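Local coordinates for protein dehydrogenase (Chromobacterium violaceum, PDB 3Q2I) that binds NAD(H) and a UDP-linked N-acetylglucosaminuronic acid and probably catalyses oxidation of this sugar nucleotide during 2,3-diacetamido-2,3-dideoxy-D-mannuronic acid biosynthesis, at residues N138-L143 and N272-W277; N250-I255 and S263-G268. All blocks are in the same frame, centred on the assembly; numbering follows the deposited sequence.

Contact 1 (N138-L143 and N272-W277)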
ATOM      1  N   ASN A 138     -12.646  -2.431  41.661  1.00 25.76           N
ATOM      2  CA  ASN A 138     -14.090  -2.548  41.803  1.00 24.67           C
ATOM      3  C   ASN A 138     -14.491  -4.012  41.967  1.00 23.98           C
ATOM      4  O   ASN A 138     -13.900  -4.901  41.369  1.00 24.32           O
ATOM      5  CB  ASN A 138     -14.790  -1.927  40.592  1.00 22.37           C
ATOM      6  CG  ASN A 138     -14.674  -0.418  40.577  1.00 23.63           C
ATOM      7  OD1 ASN A 138     -13.951   0.174  41.367  1.00 30.25           O
ATOM      8  ND2 ASN A 138     -15.409   0.237  39.660  1.00 29.34           N
ATOM      9  N   ALA A 139     -15.500  -4.277  42.793  1.00 26.38           N
ATOM     10  CA  ALA A 139     -15.891  -5.647  43.053  1.00 26.17           C
ATOM     11  C   ALA A 139     -16.283  -6.487  41.842  1.00 23.16           C
ATOM     12  O   ALA A 139     -15.885  -7.646  41.739  1.00 26.37           O
ATOM     13  CB  ALA A 139     -16.964  -5.690  44.139  1.00 28.40           C
ATOM     14  N   THR A 140     -17.073  -5.910  40.935  1.00 25.23           N
ATOM     15  CA  THR A 140     -17.422  -6.617  39.717  1.00 25.56           C
ATOM     16  C   THR A 140     -16.204  -7.001  38.867  1.00 24.43           C
ATOM     17  O   THR A 140     -16.080  -8.139  38.424  1.00 25.21           O
ATOM     18  CB  THR A 140     -18.411  -5.835  38.862  1.00 28.31           C
ATOM     19  OG1 THR A 140     -17.910  -4.517  38.648  1.00 29.10           O
ATOM     20  CG2 THR A 140     -19.765  -5.692  39.564  1.00 28.43           C
ATOM     21  N   LEU A 141     -15.288  -6.048  38.737  1.00 24.40           N
ATOM     22  CA  LEU A 141     -14.090  -6.190  37.888  1.00 24.06           C
ATOM     23  C   LEU A 141     -13.101  -7.147  38.525  1.00 24.08           C
ATOM     24  O   LEU A 141     -12.515  -7.960  37.833  1.00 23.01           O
ATOM     25  CB  LEU A 141     -13.441  -4.830  37.627  1.00 25.34           C
ATOM     26  CG  LEU A 141     -14.318  -3.945  36.732  1.00 20.87           C
ATOM     27  CD1 LEU A 141     -13.639  -2.630  36.431  1.00 26.98           C
ATOM     28  CD2 LEU A 141     -14.724  -4.663  35.430  1.00 25.73           C
ATOM     29  N   GLN A 142     -13.022  -7.149  39.862  1.00 24.47           N
ATOM     30  CA  GLN A 142     -12.294  -8.206  40.564  1.00 25.44           C
ATOM     31  C   GLN A 142     -12.817  -9.616  40.383  1.00 25.88           C
ATOM     32  O   GLN A 142     -12.035 -10.535  40.140  1.00 25.63           O
ATOM     33  CB  GLN A 142     -12.161  -7.835  42.045  1.00 26.64           C
ATOM     34  CG  GLN A 142     -11.076  -6.789  42.273  1.00 25.56           C
ATOM     35  CD  GLN A 142      -9.673  -7.241  41.875  1.00 35.71           C
ATOM     36  OE1 GLN A 142      -9.225  -8.287  42.316  1.00 33.56           O
ATOM     37  NE2 GLN A 142      -8.974  -6.461  41.034  1.00 32.24           N
ATOM     38  N   LEU A 143     -14.128  -9.817  40.444  1.00 23.35           N
ATOM     39  CA  LEU A 143     -14.639 -11.147  40.155  1.00 26.91           C
ATOM     40  C   LEU A 143     -14.330 -11.617  38.736  1.00 26.69           C
ATOM     41  O   LEU A 143     -13.995 -12.774  38.528  1.00 29.22           O
ATOM     42  CB  LEU A 143     -16.165 -11.218  40.349  1.00 27.22           C
ATOM     43  CG  LEU A 143     -16.621 -11.470  41.790  1.00 31.91           C
ATOM     44  CD1 LEU A 143     -18.140 -11.194  41.940  1.00 33.32           C
ATOM     45  CD2 LEU A 143     -16.316 -12.914  42.071  1.00 34.95           C
ATOM     46  N   ASN A 272     -21.215  -2.045  36.854  1.00 22.53           N
ATOM     47  CA  ASN A 272     -21.528  -2.143  38.295  1.00 24.93           C
ATOM     48  C   ASN A 272     -22.607  -3.189  38.597  1.00 27.37           C
ATOM     49  O   ASN A 272     -22.888  -3.482  39.780  1.00 27.30           O
ATOM     50  CB  ASN A 272     -21.960  -0.757  38.774  1.00 23.26           C
ATOM     51  CG  ASN A 272     -23.170  -0.222  38.022  1.00 30.98           C
ATOM     52  OD1 ASN A 272     -23.080   0.190  36.858  1.00 29.40           O
ATOM     53  ND2 ASN A 272     -24.327  -0.214  38.686  1.00 29.18           N
ATOM     54  N   GLU A 273     -23.166  -3.817  37.566  1.00 25.67           N
ATOM     55  CA  GLU A 273     -24.224  -4.811  37.765  1.00 26.40           C
ATOM     56  C   GLU A 273     -23.928  -6.100  37.026  1.00 27.22           C
ATOM     57  O   GLU A 273     -23.927  -6.135  35.790  1.00 27.48           O
ATOM     58  CB  GLU A 273     -25.555  -4.230  37.272  1.00 28.35           C
ATOM     59  CG  GLU A 273     -26.803  -5.058  37.561  1.00 34.58           C
ATOM     60  CD  GLU A 273     -27.989  -4.620  36.694  1.00 47.23           C
ATOM     61  OE1 GLU A 273     -29.060  -5.262  36.753  1.00 54.25           O
ATOM     62  OE2 GLU A 273     -27.858  -3.639  35.930  1.00 48.64           O
ATOM     63  N   ILE A 274     -23.706  -7.177  37.772  1.00 25.35           N
ATOM     64  CA  ILE A 274     -23.560  -8.469  37.130  1.00 24.86           C
ATOM     65  C   ILE A 274     -24.890  -8.944  36.603  1.00 29.12           C
ATOM     66  O   ILE A 274     -25.790  -9.285  37.368  1.00 31.95           O
ATOM     67  CB  ILE A 274     -22.864  -9.519  38.002  1.00 25.37           C
ATOM     68  CG1 ILE A 274     -21.447  -9.035  38.344  1.00 31.47           C
ATOM     69  CG2 ILE A 274     -22.785 -10.867  37.262  1.00 23.63           C
ATOM     70  CD1 ILE A 274     -20.738  -9.895  39.351  1.00 29.69           C
ATOM     71  N   GLN A 275     -25.015  -8.973  35.279  1.00 25.50           N
ATOM     72  CA  GLN A 275     -26.292  -9.228  34.592  1.00 25.76           C
ATOM     73  C   GLN A 275     -26.386 -10.643  34.032  1.00 27.96           C
ATOM     74  O   GLN A 275     -27.468 -11.169  33.804  1.00 27.61           O
ATOM     75  CB  GLN A 275     -26.463  -8.215  33.455  1.00 29.00           C
ATOM     76  CG  GLN A 275     -26.661  -6.821  33.957  1.00 25.44           C
ATOM     77  CD  GLN A 275     -26.756  -5.810  32.832  1.00 30.84           C
ATOM     78  OE1 GLN A 275     -26.339  -6.103  31.714  1.00 32.82           O
ATOM     79  NE2 GLN A 275     -27.245  -4.606  33.129  1.00 28.76           N
ATOM     80  N   HIS A 276     -25.251 -11.281  33.775  1.00 24.45           N
ATOM     81  CA  HIS A 276     -25.275 -12.612  33.211  1.00 22.13           C
ATOM     82  C   HIS A 276     -23.995 -13.289  33.658  1.00 24.78           C
ATOM     83  O   HIS A 276     -22.934 -12.672  33.579  1.00 23.81           O
ATOM     84  CB  HIS A 276     -25.338 -12.607  31.686  1.00 22.20           C
ATOM     85  CG  HIS A 276     -25.598 -13.969  31.116  1.00 24.42           C
ATOM     86  ND1 HIS A 276     -26.871 -14.501  31.034  1.00 26.80           N
ATOM     87  CD2 HIS A 276     -24.775 -14.894  30.573  1.00 26.17           C
ATOM     88  CE1 HIS A 276     -26.812 -15.703  30.490  1.00 27.33           C
ATOM     89  NE2 HIS A 276     -25.552 -15.969  30.208  1.00 31.43           N
ATOM     90  N   TRP A 277     -24.101 -14.496  34.212  1.00 22.74           N
ATOM     91  CA  TRP A 277     -22.987 -15.138  34.890  1.00 23.07           C
ATOM     92  C   TRP A 277     -23.093 -16.659  34.831  1.00 27.88           C
ATOM     93  O   TRP A 277     -23.635 -17.301  35.751  1.00 28.25           O
ATOM     94  CB  TRP A 277     -22.844 -14.624  36.339  1.00 24.63           C
ATOM     95  CG  TRP A 277     -21.522 -15.009  36.996  1.00 24.31           C
ATOM     96  CD1 TRP A 277     -21.266 -16.153  37.698  1.00 29.03           C
ATOM     97  CD2 TRP A 277     -20.317 -14.234  37.037  1.00 28.14           C
ATOM     98  NE1 TRP A 277     -19.962 -16.158  38.131  1.00 31.50           N
ATOM     99  CE2 TRP A 277     -19.363 -14.981  37.757  1.00 32.76           C
ATOM    100  CE3 TRP A 277     -19.945 -13.000  36.492  1.00 31.00           C
ATOM    101  CZ2 TRP A 277     -18.042 -14.530  37.957  1.00 33.17           C
ATOM    102  CZ3 TRP A 277     -18.646 -12.559  36.686  1.00 30.73           C
ATOM    103  CH2 TRP A 277     -17.716 -13.312  37.422  1.00 30.62           C
TER

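Contact 2 (N250-I255 and S263-G268). With HP7 ((2S,3S,4R,5R,6R)-5-acetamido-6-[[[(2R,3S,4R,5R)-5-(2,4-dioxopyrimidin-1-yl)-3,4-dihydroxy-oxolan-2-yl]methoxy-hydroxy-phosphoryl]oxy-hydroxy-phosphoryl]oxy-3,4-dihydroxy-oxane-2-carboxylic acid), chain C.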
ATOM      1  N   ASN A 250     -26.010   9.369  30.872  1.00 23.10           N
ATOM      2  CA  ASN A 250     -25.253   8.117  30.815  1.00 23.03           C
ATOM      3  C   ASN A 250     -26.191   6.924  30.788  1.00 25.40           C
ATOM      4  O   ASN A 250     -27.129   6.810  31.608  1.00 25.70           O
ATOM      5  CB  ASN A 250     -24.292   7.947  31.996  1.00 24.63           C
ATOM      6  CG  ASN A 250     -23.028   8.784  31.897  1.00 22.60           C
ATOM      7  OD1 ASN A 250     -22.877   9.652  31.026  1.00 26.32           O
ATOM      8  ND2 ASN A 250     -22.078   8.502  32.796  1.00 26.69           N
ATOM      9  N   LEU A 251     -25.941   6.007  29.857  1.00 21.45           N
ATOM     10  CA  LEU A 251     -26.794   4.847  29.684  1.00 19.16           C
ATOM     11  C   LEU A 251     -26.134   3.526  30.051  1.00 22.64           C
ATOM     12  O   LEU A 251     -26.739   2.653  30.687  1.00 22.07           O
ATOM     13  CB  LEU A 251     -27.319   4.787  28.248  1.00 23.15           C
ATOM     14  CG  LEU A 251     -28.107   3.551  27.776  1.00 26.97           C
ATOM     15  CD1 LEU A 251     -29.443   3.481  28.493  1.00 31.30           C
ATOM     16  CD2 LEU A 251     -28.390   3.651  26.274  1.00 26.56           C
ATOM     17  N   GLU A 252     -24.890   3.318  29.643  1.00 19.31           N
ATOM     18  CA  GLU A 252     -24.321   1.971  29.705  1.00 18.91           C
ATOM     19  C   GLU A 252     -22.791   2.000  29.780  1.00 19.00           C
ATOM     20  O   GLU A 252     -22.131   2.838  29.122  1.00 19.89           O
ATOM     21  CB  GLU A 252     -24.710   1.201  28.428  1.00 18.91           C
ATOM     22  CG  GLU A 252     -24.175  -0.201  28.406  1.00 21.11           C
ATOM     23  CD  GLU A 252     -24.672  -1.014  27.215  1.00 22.73           C
ATOM     24  OE1 GLU A 252     -24.103  -2.086  26.964  1.00 21.55           O
ATOM     25  OE2 GLU A 252     -25.627  -0.593  26.517  1.00 22.39           O
ATOM     26  N   GLY A 253     -22.242   1.201  30.699  1.00 17.87           N
ATOM     27  CA  GLY A 253     -20.805   0.903  30.785  1.00 17.41           C
ATOM     28  C   GLY A 253     -20.802  -0.587  30.975  1.00 20.69           C
ATOM     29  O   GLY A 253     -21.120  -1.091  32.064  1.00 22.42           O
ATOM     30  N   SER A 254     -20.495  -1.354  29.921  1.00 17.96           N
ATOM     31  CA  SER A 254     -20.664  -2.808  30.007  1.00 16.54           C
ATOM     32  C   SER A 254     -19.542  -3.573  29.347  1.00 17.52           C
ATOM     33  O   SER A 254     -18.847  -3.050  28.472  1.00 18.24           O
ATOM     34  CB  SER A 254     -21.964  -3.336  29.395  1.00 18.65           C
ATOM     35  OG  SER A 254     -21.942  -3.160  27.980  1.00 20.82           O
ATOM     36  N   ILE A 255     -19.414  -4.821  29.755  1.00 16.84           N
ATOM     37  CA  ILE A 255     -18.558  -5.766  29.063  1.00 16.37           C
ATOM     38  C   ILE A 255     -19.231  -7.103  29.008  1.00 20.47           C
ATOM     39  O   ILE A 255     -19.698  -7.627  30.053  1.00 18.93           O
ATOM     40  CB  ILE A 255     -17.143  -5.836  29.696  1.00 15.46           C
ATOM     41  CG1 ILE A 255     -16.238  -6.782  28.891  1.00 18.84           C
ATOM     42  CG2 ILE A 255     -17.136  -6.262  31.222  1.00 18.36           C
ATOM     43  CD1 ILE A 255     -14.716  -6.748  29.272  1.00 16.69           C
ATOM     44  N   SER A 263     -20.052 -17.621  29.884  1.00 21.92           N
ATOM     45  CA  SER A 263     -20.620 -16.414  29.256  1.00 22.48           C
ATOM     46  C   SER A 263     -20.957 -15.428  30.368  1.00 24.34           C
ATOM     47  O   SER A 263     -21.664 -15.769  31.341  1.00 22.01           O
ATOM     48  CB  SER A 263     -21.886 -16.721  28.445  1.00 21.29           C
ATOM     49  OG  SER A 263     -21.612 -17.639  27.397  1.00 20.68           O
ATOM     50  N   VAL A 264     -20.423 -14.220  30.295  1.00 22.51           N
ATOM     51  CA  VAL A 264     -20.667 -13.226  31.323  1.00 21.38           C
ATOM     52  C   VAL A 264     -21.030 -11.879  30.721  1.00 24.40           C
ATOM     53  O   VAL A 264     -20.551 -11.534  29.626  1.00 21.39           O
ATOM     54  CB  VAL A 264     -19.423 -13.077  32.208  1.00 24.67           C
ATOM     55  CG1 VAL A 264     -19.425 -11.785  32.984  1.00 32.26           C
ATOM     56  CG2 VAL A 264     -19.317 -14.267  33.130  1.00 21.15           C
ATOM     57  N   ARG A 265     -21.928 -11.147  31.368  1.00 20.59           N
ATOM     58  CA  ARG A 265     -22.113  -9.755  31.079  1.00 21.99           C
ATOM     59  C   ARG A 265     -22.206  -8.981  32.372  1.00 24.38           C
ATOM     60  O   ARG A 265     -22.997  -9.317  33.270  1.00 24.29           O
ATOM     61  CB  ARG A 265     -23.378  -9.534  30.227  1.00 21.24           C
ATOM     62  CG  ARG A 265     -23.596  -8.039  29.877  1.00 26.26           C
ATOM     63  CD  ARG A 265     -24.974  -7.824  29.247  1.00 31.08           C
ATOM     64  NE  ARG A 265     -24.977  -6.822  28.179  1.00 38.96           N
ATOM     65  CZ  ARG A 265     -25.132  -5.504  28.366  1.00 36.23           C
ATOM     66  NH1 ARG A 265     -25.217  -5.003  29.595  1.00 37.90           N
ATOM     67  NH2 ARG A 265     -25.180  -4.662  27.331  1.00 35.47           N
ATOM     68  N   VAL A 266     -21.381  -7.952  32.470  1.00 23.12           N
ATOM     69  CA  VAL A 266     -21.440  -6.978  33.561  1.00 21.69           C
ATOM     70  C   VAL A 266     -21.818  -5.653  32.951  1.00 24.40           C
ATOM     71  O   VAL A 266     -21.122  -5.181  32.062  1.00 22.34           O
ATOM     72  CB  VAL A 266     -20.074  -6.818  34.240  1.00 22.03           C
ATOM     73  CG1 VAL A 266     -20.197  -5.854  35.418  1.00 23.31           C
ATOM     74  CG2 VAL A 266     -19.556  -8.191  34.666  1.00 23.63           C
ATOM     75  N   GLY A 267     -22.948  -5.092  33.365  1.00 23.20           N
ATOM     76  CA  GLY A 267     -23.435  -3.856  32.789  1.00 22.94           C
ATOM     77  C   GLY A 267     -23.841  -2.818  33.838  1.00 24.20           C
ATOM     78  O   GLY A 267     -23.153  -2.656  34.860  1.00 21.21           O
ATOM     79  N   GLY A 268     -24.933  -2.114  33.553  1.00 21.17           N
ATOM     80  CA  GLY A 268     -25.243  -0.910  34.313  1.00 24.31           C
ATOM     81  C   GLY A 268     -24.640   0.308  33.650  1.00 23.83           C
ATOM     82  O   GLY A 268     -24.205   0.202  32.486  1.00 23.39           O
TER
HETATM   83  N1  HP7 C 550     -22.106  14.075  32.736  1.00 27.56           N
HETATM   84  C2  HP7 C 550     -23.221  14.387  32.076  1.00 24.86           C
HETATM   85  O2  HP7 C 550     -23.323  15.522  31.542  1.00 32.92           O
HETATM   86  N3  HP7 C 550     -24.248  13.535  31.999  1.00 26.57           N
HETATM   87  C4  HP7 C 550     -24.170  12.330  32.579  1.00 28.37           C
HETATM   88  O4  HP7 C 550     -25.186  11.596  32.525  1.00 26.88           O
HETATM   89  C5  HP7 C 550     -23.011  11.963  33.270  1.00 29.09           C
HETATM   90  C6  HP7 C 550     -21.975  12.885  33.338  1.00 32.14           C
HETATM   91  PA  HP7 C 550     -18.916  11.950  36.177  1.00 38.59           P
HETATM   92  PB  HP7 C 550     -16.510  10.638  36.830  1.00 44.70           P
HETATM   93  O'P HP7 C 550     -15.441  12.461  31.844  1.00 27.62           O
HETATM   94  O'Q HP7 C 550     -13.759  13.491  32.824  1.00 28.10           O
HETATM   95  C1' HP7 C 550     -15.674   9.537  34.602  1.00 33.93           C
HETATM   96  O1A HP7 C 550     -19.889  10.789  36.035  1.00 42.54           O
HETATM   97  O1B HP7 C 550     -17.336   9.413  37.143  1.00 45.84           O
HETATM   98  C1C HP7 C 550     -20.997  15.038  32.729  1.00 29.94           C
HETATM   99  C2' HP7 C 550     -14.607   8.473  34.290  1.00 25.92           C
HETATM  100  N2' HP7 C 550     -14.454   7.548  35.415  1.00 26.25           N
HETATM  101  O2A HP7 C 550     -18.852  12.792  37.421  1.00 43.77           O
HETATM  102  O2B HP7 C 550     -15.828  11.463  37.902  1.00 49.85           O
HETATM  103  C2C HP7 C 550     -21.057  16.039  33.875  1.00 51.26           C
HETATM  104  O2C HP7 C 550     -20.641  17.279  33.295  1.00 52.29           O
HETATM  105  C3' HP7 C 550     -13.263   9.121  33.987  1.00 28.19           C
HETATM  106  O3' HP7 C 550     -12.444   8.084  33.395  1.00 25.73           O
HETATM  107  O3A HP7 C 550     -17.406  11.522  35.837  1.00 40.97           O
HETATM  108  O3B HP7 C 550     -15.304  10.178  35.831  1.00 35.92           O
HETATM  109  C3C HP7 C 550     -19.951  15.568  34.804  1.00 38.34           C
HETATM  110  O3C HP7 C 550     -19.378  16.667  35.514  1.00 61.12           O
HETATM  111  C4' HP7 C 550     -13.412  10.266  32.972  1.00 25.34           C
HETATM  112  O4' HP7 C 550     -12.204  10.998  32.795  1.00 29.85           O
HETATM  113  C4C HP7 C 550     -18.917  14.940  33.875  1.00 31.95           C
HETATM  114  O4C HP7 C 550     -19.792  14.297  32.937  1.00 32.80           O
HETATM  115  C5' HP7 C 550     -14.410  11.269  33.585  1.00 27.09           C
HETATM  116  O5' HP7 C 550     -15.653  10.571  33.614  1.00 31.15           O
HETATM  117  C5C HP7 C 550     -18.136  13.869  34.606  1.00 35.04           C
HETATM  118  O5C HP7 C 550     -19.143  12.914  34.916  1.00 33.18           O
HETATM  119  C6' HP7 C 550     -14.536  12.494  32.712  1.00 22.17           C
HETATM  120  C7' HP7 C 550     -14.640   6.230  35.402  1.00 34.49           C
HETATM  121  O7' HP7 C 550     -14.868   5.528  34.407  1.00 33.03           O
HETATM  122  C8' HP7 C 550     -14.538   5.553  36.749  1.00 28.18           C

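Contact 1 (N138-L143 and N272-W277)
W277 meets helix 139-149 at L143 with the far corner of its indole, where ring and backbone come together: L143 O lies in the ring plane, at its edge, 3.9 Å from W277 CH2. The same carbon touches L143 CB at an oblique approach. Here the helix packs on the sheet of the C-terminal alpha/beta domain that follows the Rossmann fold in this oxidoreductase family, meeting strand 273-279, an outermost strand of that mixed sheet within the chain. The local axes run 46° apart and approach to 9.2 Å; T140, L143, I274 and W277 bridge the gap. L143 and I274 cross at about a right angle, with L143 CD1 3.9 Å from I274 CD1. Nearer the start of the helix, T140 CG2 rests on I274 CG1 at 3.9 Å and lies 3.8 Å from N272 O. Its first torsion (chi1 52°) splits the two branches: the methyl faces the strand, while OG1 hydrogen-bonds to V271 O. I289 of helix 289-292 packs against L143, I274 and W277, and D286 takes the hydrogen bond from W277 NE1. Two classic beta bulges interrupt the pairing with strand 262-267: N272-E273 opposite G267 and Q275-H276 opposite R265. Linking the two bulges, Q275 NE2 donates to E273 OE2 at 3.0 Å, approaching from above the carboxylate plane.

Contact 2 (N250-I255 and S263-G268)
I255 and V266 form an antiparallel hydrogen-bonded pair, I255 N to V266 O at 2.9 Å and V266 N to I255 O at 3.0 Å, within the beta hairpin of strands 252-259 and 262-267. A third backbone bond, G253 N to G268 O at 2.8 Å, lies nearer its open end. CA-H...O contacts accompany these bonds, among them S254 CA to V266 O. The charged interaction centres on E252: its CG is anti to the backbone N (chi1 -180°), and the chain, extended beyond it, crosses R265 at about a right angle. R265 NH2 makes a salt bridge to E252 OE1 at 2.8 Å, coming from above the carboxylate plane in a bent bond (N-H...O 130°), the planes 48° apart. S254 OG, lying over one face of the guanidinium, donates to the anti lone pair of the same E252 OE1 at 2.6 Å. N162 ND2 is its third donor, while R265 NH1 turns to Q275 and R265 of the second subunit packs against R265. Apolar contact is slight: I255 CG2 approaches V266 CB. Just before the strand, N250 N donates to uracil O4 of HP7 at 2.9 Å and N250 OD1, bonded to T166 N, lies 3.2 Å from HP7 C5. The hairpin sits between strands 156-164 and 273-279; T140 and L144 of helix 139-149 pack on V266, L144 also on I255.

Overall arrangement
Contact 2 is nested within the long loop closed by contact 1, and their centres lie about 9 Å apart. Strands 262-267 and 273-279 are neighbours in one mixed sheet, and the two contacts meet directly: E273 O lies 2.8 Å from G267 N, and Q275 OE1 is 2.6 Å from R265 NH1, both probable hydrogen bonds. Through the second pair, the polar network of E252 and R265 continues through Q275 to E273. Helix 139-149 supplies one side of contact 1 and, through T140 and L144, also packs on contact 2. Only contact 2 includes a residue of the UDP-sugar pocket, N250 at the uracil; in contact 1 the side chain of N272 stays about 10 Å from HP7.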